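Porin B (Pseudomonas putida, PDB 4GEY) forms a beta-barrel channel in the outer membrane that probably lets glucose and related sugars diffuse across it into the periplasm. Local coordinates at residues Leu131-Ile136 with Lys148-Phe152. The protein carries 2 engineered substitutions. Numbering follows the deposited sequence.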
loop_
_atom_site.group_PDB
_atom_site.type_symbol
_atom_site.label_atom_id
_atom_site.label_comp_id
_atom_site.label_asym_id
_atom_site.label_seq_id
_atom_site.Cartn_x
_atom_site.Cartn_y
_atom_site.Cartn_z
ATOM N N LEU A 131 12.190 -3.402 -11.382
ATOM C CA LEU A 131 13.211 -2.876 -10.500
ATOM C C LEU A 131 12.470 -2.128 -9.408
ATOM O O LEU A 131 11.839 -1.107 -9.659
ATOM C CB LEU A 131 14.136 -1.942 -11.262
ATOM C CG LEU A 131 15.202 -1.270 -10.409
ATOM C CD1 LEU A 131 15.928 -2.289 -9.547
ATOM C CD2 LEU A 131 16.172 -0.554 -11.336
ATOM N N THR A 132 12.534 -2.652 -8.195
ATOM C CA THR A 132 11.616 -2.243 -7.148
ATOM C C THR A 132 12.333 -1.396 -6.098
ATOM O O THR A 132 11.730 -0.515 -5.485
ATOM C CB THR A 132 10.886 -3.488 -6.565
ATOM O OG1 THR A 132 9.911 -3.939 -7.518
ATOM C CG2 THR A 132 10.190 -3.190 -5.255
ATOM N N GLN A 133 13.629 -1.640 -5.927
ATOM C CA GLN A 133 14.483 -0.781 -5.108
ATOM C C GLN A 133 15.891 -0.765 -5.668
ATOM O O GLN A 133 16.431 -1.809 -6.054
ATOM C CB GLN A 133 14.567 -1.264 -3.652
ATOM C CG GLN A 133 13.298 -1.163 -2.818
ATOM C CD GLN A 133 13.469 -1.818 -1.455
ATOM O OE1 GLN A 133 14.267 -2.752 -1.284
ATOM N NE2 GLN A 133 12.734 -1.319 -0.473
HETATM N N MSE A 134 16.482 0.425 -5.700
HETATM C CA MSE A 134 17.905 0.583 -5.981
HETATM C C MSE A 134 18.360 1.903 -5.401
HETATM O O MSE A 134 18.205 2.953 -6.019
HETATM C CB MSE A 134 18.204 0.559 -7.469
HETATM C CG MSE A 134 19.697 0.669 -7.775
HETATM SE SE MSE A 134 20.024 0.720 -9.711
HETATM C CE MSE A 134 19.425 2.543 -10.133
ATOM N N TRP A 135 18.911 1.857 -4.200
ATOM C CA TRP A 135 19.257 3.088 -3.542
ATOM C C TRP A 135 20.445 3.003 -2.609
ATOM O O TRP A 135 20.740 1.960 -2.032
ATOM C CB TRP A 135 18.042 3.677 -2.826
ATOM C CG TRP A 135 17.284 2.782 -1.869
ATOM C CD1 TRP A 135 16.035 2.257 -2.060
ATOM C CD2 TRP A 135 17.688 2.367 -0.557
ATOM N NE1 TRP A 135 15.648 1.529 -0.959
ATOM C CE2 TRP A 135 16.644 1.581 -0.024
ATOM C CE3 TRP A 135 18.832 2.566 0.209
ATOM C CZ2 TRP A 135 16.715 1.001 1.233
ATOM C CZ3 TRP A 135 18.894 1.984 1.458
ATOM C CH2 TRP A 135 17.845 1.211 1.953
ATOM N N ILE A 136 21.128 4.132 -2.486
ATOM C CA ILE A 136 22.242 4.278 -1.571
ATOM C C ILE A 136 21.795 5.247 -0.487
ATOM O O ILE A 136 20.986 6.142 -0.736
ATOM C CB ILE A 136 23.494 4.784 -2.313
ATOM C CG1 ILE A 136 24.683 4.929 -1.368
ATOM C CG2 ILE A 136 23.210 6.093 -3.024
ATOM C CD1 ILE A 136 25.942 5.389 -2.075
ATOM N N LYS A 148 19.104 9.704 1.508
ATOM C CA LYS A 148 18.788 8.500 0.742
ATOM C C LYS A 148 18.427 8.847 -0.699
ATOM O O LYS A 148 17.538 9.664 -0.942
ATOM C CB LYS A 148 17.615 7.775 1.399
ATOM C CG LYS A 148 17.145 6.496 0.698
ATOM C CD LYS A 148 15.866 5.995 1.370
ATOM C CE LYS A 148 15.328 4.738 0.731
ATOM N NZ LYS A 148 14.212 4.173 1.531
ATOM N N PHE A 149 19.104 8.216 -1.654
ATOM C CA PHE A 149 18.931 8.556 -3.067
ATOM C C PHE A 149 18.892 7.311 -3.957
ATOM O O PHE A 149 19.629 6.355 -3.727
ATOM C CB PHE A 149 20.056 9.488 -3.538
ATOM C CG PHE A 149 20.103 9.669 -5.031
ATOM C CD1 PHE A 149 19.233 10.552 -5.666
ATOM C CD2 PHE A 149 21.003 8.943 -5.809
ATOM C CE1 PHE A 149 19.265 10.714 -7.054
ATOM C CE2 PHE A 149 21.041 9.099 -7.200
ATOM C CZ PHE A 149 20.173 9.981 -7.822
ATOM N N GLY A 150 18.046 7.335 -4.984
ATOM C CA GLY A 150 18.000 6.252 -5.940
ATOM C C GLY A 150 16.594 5.970 -6.431
ATOM O O GLY A 150 15.864 6.891 -6.805
ATOM N N ARG A 151 16.208 4.697 -6.442
ATOM C CA ARG A 151 14.867 4.334 -6.880
ATOM C C ARG A 151 14.100 3.533 -5.833
ATOM O O ARG A 151 14.587 2.516 -5.345
ATOM C CB ARG A 151 14.895 3.562 -8.198
ATOM C CG ARG A 151 15.259 4.381 -9.420
ATOM C CD ARG A 151 15.166 3.531 -10.692
ATOM N NE ARG A 151 13.792 3.392 -11.168
ATOM C CZ ARG A 151 13.214 4.218 -12.040
ATOM N NH1 ARG A 151 13.893 5.250 -12.530
ATOM N NH2 ARG A 151 11.958 4.023 -12.429
ATOM N N PHE A 152 12.900 4.016 -5.506
ATOM C CA PHE A 152 11.991 3.372 -4.565
ATOM C C PHE A 152 10.612 4.038 -4.644
ATOM O O PHE A 152 10.443 5.027 -5.346
ATOM C CB PHE A 152 12.549 3.398 -3.126
ATOM C CG PHE A 152 13.119 4.735 -2.691
ATOM C CD1 PHE A 152 14.360 5.168 -3.141
ATOM C CD2 PHE A 152 12.429 5.536 -1.800
ATOM C CE1 PHE A 152 14.876 6.385 -2.742
ATOM C CE2 PHE A 152 12.948 6.745 -1.383
ATOM C CZ PHE A 152 14.168 7.169 -1.861
#
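Arg151, Trp135 and Lys148 bury the most surface where these two segments run antiparallel. The backbone of Arg151 pairs with that of Met134 through two hydrogen bonds, Met134 N to Arg151 O (2.8 Å) and Arg151 N to Met134 O (2.7 Å). Ile136, which touches a bound C8E detergent, and Phe149 form a second such pair. Between them, Gly150 lies opposite Trp135, with CA atoms 4.2 Å apart. A CB on Gly150 would clash with Met134 O. The chain turns a corner at Gly150 and Arg151. Arg151 CD packs on Met134 CE (4.4 Å) and Leu131 CD2 (4.3 Å), and Arg151 NE hydrogen-bonds to Ser189 OG. On the other face, Lys148 extends over the indole of Trp135. Lys148 CE lies 3.5 Å from the centroid of its five-membered ring, a CH-pi contact, and Lys148 NZ lies 4.1 Å from the same centroid, a cation-pi interaction. NZ also forms salt bridges with Glu156 and Asp157. Phe152 meets the indole obliquely. The two segments belong to a beta hairpin of the OprB-family porin barrel.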